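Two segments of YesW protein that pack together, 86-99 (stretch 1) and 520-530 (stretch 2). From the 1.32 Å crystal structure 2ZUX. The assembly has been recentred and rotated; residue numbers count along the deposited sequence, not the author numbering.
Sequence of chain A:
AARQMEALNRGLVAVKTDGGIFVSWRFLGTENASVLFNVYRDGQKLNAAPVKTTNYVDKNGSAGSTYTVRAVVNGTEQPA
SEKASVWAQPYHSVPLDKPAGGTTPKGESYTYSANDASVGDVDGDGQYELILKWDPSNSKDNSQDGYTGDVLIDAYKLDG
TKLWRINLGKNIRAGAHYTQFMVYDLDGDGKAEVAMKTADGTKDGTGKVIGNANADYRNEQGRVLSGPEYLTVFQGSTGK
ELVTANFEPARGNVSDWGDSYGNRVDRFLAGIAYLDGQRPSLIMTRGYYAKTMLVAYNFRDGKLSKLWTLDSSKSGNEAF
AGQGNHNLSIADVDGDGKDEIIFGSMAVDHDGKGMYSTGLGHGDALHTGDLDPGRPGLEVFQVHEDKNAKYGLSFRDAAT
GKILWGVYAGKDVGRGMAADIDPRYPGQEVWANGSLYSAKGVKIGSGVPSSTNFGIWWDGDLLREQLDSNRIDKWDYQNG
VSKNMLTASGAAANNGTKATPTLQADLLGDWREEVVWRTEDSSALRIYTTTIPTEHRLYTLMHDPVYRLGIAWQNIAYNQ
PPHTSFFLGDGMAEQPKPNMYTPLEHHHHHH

Stretch 1, residues 86-99: VWAQPYHSVPLDKP
Stretch 2 (520-530) EDSSALRIYTT

Residues 91-95 and 524-528 are neighbouring antiparallel strands, their N-to-C directions at 155°. Tyr91 pairs with Tyr528, His92 with Ile527, Ser93 with Arg526, Val94 with Leu525 and Pro95 with Ala524. Their CA atoms lie 4.2 to 5.1 Å apart. All ten residues have extended phi/psi.

Two pairs carry the ladder. His92 N to Ile527 O and Ile527 N to His92 O are both 2.8 Å hydrogen bonds. Val94 N to Leu525 O is 2.7 Å, and Leu525 N to Val94 O is 2.9 Å. Pro95 has no amide proton, but it sits at a non-hydrogen-bonded position and costs the ladder nothing. Beyond it, Leu96 N donates to Ser523 O at 2.9 Å.

One face carries Tyr91, Tyr528, Ser93, Arg526, Pro95 and Ala524. Tyr91 (chi1 p, chi2 86°) fits over two neighbours on the same side of its ring: its CB sits over the Tyr528 ring, 3.7 Å from the centroid, and the extended Arg526 (m, t, t) lays its guanidinium flat on the Tyr91 ring, planes at 7°. Arg526 CD is 3.6 Å from that ring's centroid. Within stretch 2, Arg526 NH1 donates to Tyr528 OH at 3.2 Å, joining the two side chains that Tyr91 packs on. A water links Ser93 OG (2.8 Å) and Arg526 NE (3.0 Å). Ala524 packs beside Pro95, with Ala524 CB 4.2 Å from Pro95 CA.

The other face carries His92, Ile527, Val94 and Leu525. Val94 (t) puts CG2 4.0 Å from Ile527 CD1. Leu96 (m, t) points toward stretch 2, its CD1 3.8 Å from Leu525 CG.

The ends are closed differently. Trp87 (m) brings CZ3 to 3.6 Å from Thr529 CG2. A water donates to Pro90 O and Thr529 O, both at 2.7 Å. All-trans Lys98 reaches out so that NZ donates to Asp521 O at 2.8 Å. The contact buries 851 Å².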

# COMPACT_ATOMS: atom_id res chain seq x y z
N VAL A 86 17.51 19.24 -10.13
CA VAL A 86 16.20 19.89 -10.16
C VAL A 86 15.28 19.25 -11.19
O VAL A 86 15.64 19.12 -12.37
CB VAL A 86 16.33 21.41 -10.47
CG1 VAL A 86 14.97 22.06 -10.65
CG2 VAL A 86 17.11 22.13 -9.37
N TRP A 87 14.09 18.85 -10.75
CA TRP A 87 13.07 18.35 -11.66
C TRP A 87 12.55 19.49 -12.51
O TRP A 87 12.02 20.47 -12.00
CB TRP A 87 11.89 17.79 -10.88
CG TRP A 87 12.12 16.56 -10.06
CD1 TRP A 87 13.31 16.00 -9.69
CD2 TRP A 87 11.09 15.76 -9.48
NE1 TRP A 87 13.08 14.89 -8.91
CE2 TRP A 87 11.72 14.72 -8.77
CE3 TRP A 87 9.69 15.82 -9.49
CZ2 TRP A 87 11.00 13.74 -8.08
CZ3 TRP A 87 8.97 14.86 -8.81
CH2 TRP A 87 9.63 13.83 -8.11
N ALA A 88 12.68 19.33 -13.82
CA ALA A 88 12.24 20.36 -14.76
C ALA A 88 10.73 20.34 -14.99
O ALA A 88 10.17 21.27 -15.58
CB ALA A 88 12.98 20.23 -16.07
N GLN A 89 10.07 19.27 -14.52
CA GLN A 89 8.61 19.15 -14.56
C GLN A 89 8.10 18.88 -13.14
O GLN A 89 8.89 18.48 -12.28
CB GLN A 89 8.19 18.02 -15.51
CG GLN A 89 8.58 18.26 -16.98
CD GLN A 89 8.46 17.01 -17.81
OE1 GLN A 89 8.98 15.95 -17.44
NE2 GLN A 89 7.79 17.11 -18.94
N PRO A 90 6.80 19.13 -12.86
CA PRO A 90 6.26 18.88 -11.51
C PRO A 90 6.24 17.39 -11.10
O PRO A 90 5.96 17.06 -9.94
CB PRO A 90 4.83 19.43 -11.58
CG PRO A 90 4.81 20.32 -12.80
CD PRO A 90 5.79 19.72 -13.76
N TYR A 91 6.53 16.52 -12.05
CA TYR A 91 6.64 15.09 -11.82
C TYR A 91 7.95 14.58 -12.39
O TYR A 91 8.54 15.20 -13.28
CB TYR A 91 5.47 14.35 -12.49
CG TYR A 91 5.32 14.65 -13.97
CD1 TYR A 91 6.04 13.95 -14.93
CD2 TYR A 91 4.44 15.64 -14.40
CE1 TYR A 91 5.90 14.24 -16.29
CE2 TYR A 91 4.29 15.94 -15.74
CZ TYR A 91 5.02 15.23 -16.68
OH TYR A 91 4.88 15.51 -18.02
N HIS A 92 8.38 13.43 -11.89
CA HIS A 92 9.54 12.74 -12.42
C HIS A 92 9.05 11.53 -13.20
O HIS A 92 8.27 10.72 -12.69
CB HIS A 92 10.44 12.29 -11.28
CG HIS A 92 11.63 11.52 -11.73
ND1 HIS A 92 11.73 10.15 -11.63
CD2 HIS A 92 12.75 11.94 -12.35
CE1 HIS A 92 12.89 9.77 -12.14
NE2 HIS A 92 13.52 10.83 -12.59
N SER A 93 9.52 11.38 -14.44
CA SER A 93 9.13 10.26 -15.29
C SER A 93 10.09 9.09 -15.21
O SER A 93 11.30 9.26 -15.34
CB SER A 93 9.01 10.71 -16.75
OG SER A 93 7.95 11.63 -16.90
N VAL A 94 9.54 7.91 -14.99
CA VAL A 94 10.28 6.66 -15.06
C VAL A 94 9.84 5.96 -16.34
O VAL A 94 8.72 5.46 -16.40
CB VAL A 94 10.00 5.76 -13.83
CG1 VAL A 94 10.85 4.50 -13.88
CG2 VAL A 94 10.25 6.52 -12.52
N PRO A 95 10.69 5.96 -17.38
CA PRO A 95 10.30 5.29 -18.62
C PRO A 95 10.13 3.79 -18.38
O PRO A 95 10.89 3.20 -17.61
CB PRO A 95 11.48 5.55 -19.56
CG PRO A 95 12.63 5.83 -18.67
CD PRO A 95 12.04 6.55 -17.48
N LEU A 96 9.14 3.21 -19.04
CA LEU A 96 8.84 1.78 -18.89
C LEU A 96 9.19 1.01 -20.14
O LEU A 96 9.21 1.56 -21.25
CB LEU A 96 7.36 1.58 -18.56
CG LEU A 96 6.86 2.24 -17.26
CD1 LEU A 96 5.36 2.07 -17.11
CD2 LEU A 96 7.58 1.66 -16.06
N ASP A 97 9.46 -0.28 -19.96
CA ASP A 97 9.59 -1.20 -21.09
C ASP A 97 8.24 -1.88 -21.25
O ASP A 97 7.96 -2.91 -20.63
CB ASP A 97 10.71 -2.21 -20.84
CG ASP A 97 10.81 -3.27 -21.94
OD1 ASP A 97 10.41 -2.98 -23.09
OD2 ASP A 97 11.29 -4.38 -21.65
N LYS A 98 7.39 -1.29 -22.07
CA LYS A 98 6.03 -1.79 -22.22
C LYS A 98 6.05 -3.14 -22.92
O LYS A 98 6.60 -3.27 -24.02
CB LYS A 98 5.17 -0.78 -22.97
CG LYS A 98 3.68 -1.11 -23.01
CD LYS A 98 2.90 0.02 -23.67
CE LYS A 98 1.44 -0.31 -23.79
NZ LYS A 98 0.73 0.76 -24.55
N PRO A 99 5.46 -4.17 -22.28
CA PRO A 99 5.46 -5.50 -22.87
C PRO A 99 4.58 -5.55 -24.10
O PRO A 99 3.55 -4.88 -24.14
CB PRO A 99 4.85 -6.39 -21.79
CG PRO A 99 4.75 -5.55 -20.56
CD PRO A 99 4.77 -4.13 -20.98
N GLU A 520 -1.16 7.62 -20.03
CA GLU A 520 -2.28 6.94 -20.69
C GLU A 520 -1.84 5.72 -21.50
O GLU A 520 -2.51 4.68 -21.49
CB GLU A 520 -3.08 7.93 -21.55
CG GLU A 520 -3.76 9.02 -20.72
CD GLU A 520 -4.31 10.18 -21.55
OE1 GLU A 520 -4.54 10.00 -22.76
OE2 GLU A 520 -4.51 11.27 -20.97
N ASP A 521 -0.69 5.84 -22.16
CA ASP A 521 -0.17 4.76 -23.00
C ASP A 521 0.80 3.81 -22.28
O ASP A 521 1.37 2.92 -22.91
CB ASP A 521 0.47 5.32 -24.28
CG ASP A 521 1.75 6.11 -24.04
OD1 ASP A 521 2.20 6.24 -22.88
OD2 ASP A 521 2.33 6.61 -25.03
N SER A 522 0.98 4.01 -20.98
CA SER A 522 1.88 3.18 -20.15
C SER A 522 3.34 3.17 -20.63
O SER A 522 4.07 2.21 -20.39
CB SER A 522 1.35 1.75 -19.99
OG SER A 522 0.10 1.74 -19.32
N SER A 523 3.75 4.24 -21.31
CA SER A 523 5.15 4.38 -21.70
C SER A 523 6.03 4.83 -20.53
O SER A 523 7.25 4.71 -20.58
CB SER A 523 5.30 5.36 -22.86
OG SER A 523 4.80 6.64 -22.53
N ALA A 524 5.40 5.35 -19.48
CA ALA A 524 6.12 5.86 -18.32
C ALA A 524 5.23 5.84 -17.08
O ALA A 524 4.01 5.83 -17.18
CB ALA A 524 6.61 7.29 -18.58
N LEU A 525 5.88 5.83 -15.92
CA LEU A 525 5.24 6.20 -14.66
C LEU A 525 5.67 7.62 -14.32
O LEU A 525 6.83 7.98 -14.54
CB LEU A 525 5.64 5.27 -13.53
CG LEU A 525 5.32 3.78 -13.67
CD1 LEU A 525 5.89 3.01 -12.49
CD2 LEU A 525 3.82 3.54 -13.79
N ARG A 526 4.75 8.42 -13.78
CA ARG A 526 5.06 9.76 -13.33
C ARG A 526 4.95 9.82 -11.82
O ARG A 526 3.93 9.42 -11.27
CB ARG A 526 4.09 10.77 -13.93
CG ARG A 526 4.18 10.92 -15.44
CD ARG A 526 3.21 11.99 -15.87
NE ARG A 526 3.20 12.22 -17.31
CZ ARG A 526 2.34 13.03 -17.91
NH1 ARG A 526 1.45 13.70 -17.20
NH2 ARG A 526 2.39 13.18 -19.23
N ILE A 527 6.00 10.32 -11.17
CA ILE A 527 5.99 10.49 -9.73
C ILE A 527 5.77 11.97 -9.43
O ILE A 527 6.63 12.79 -9.74
CB ILE A 527 7.31 10.04 -9.08
CG1 ILE A 527 7.70 8.63 -9.55
CG2 ILE A 527 7.19 10.12 -7.55
CD1 ILE A 527 9.05 8.15 -9.02
N TYR A 528 4.62 12.30 -8.85
CA TYR A 528 4.29 13.66 -8.44
C TYR A 528 4.65 13.83 -6.97
O TYR A 528 4.28 13.00 -6.14
CB TYR A 528 2.80 13.93 -8.63
CG TYR A 528 2.37 14.06 -10.08
CD1 TYR A 528 2.09 15.31 -10.64
CD2 TYR A 528 2.23 12.94 -10.90
CE1 TYR A 528 1.69 15.43 -11.97
CE2 TYR A 528 1.83 13.05 -12.23
CZ TYR A 528 1.57 14.29 -12.75
OH TYR A 528 1.17 14.39 -14.07
N THR A 529 5.37 14.90 -6.66
CA THR A 529 5.68 15.28 -5.28
C THR A 529 5.16 16.69 -5.07
O THR A 529 5.22 17.52 -5.98
CB THR A 529 7.19 15.16 -4.96
OG1 THR A 529 7.39 15.20 -3.54
CG2 THR A 529 8.02 16.27 -5.62
N THR A 530 4.63 16.97 -3.89
CA THR A 530 4.06 18.29 -3.65
C THR A 530 5.12 19.39 -3.60
O THR A 530 6.26 19.16 -3.15
CB THR A 530 3.19 18.31 -2.37
OG1 THR A 530 2.40 19.50 -2.37
CG2 THR A 530 4.04 18.26 -1.10
O HOH W 1 4.64 18.74 -8.29
O HOH W 2 5.75 11.17 -18.58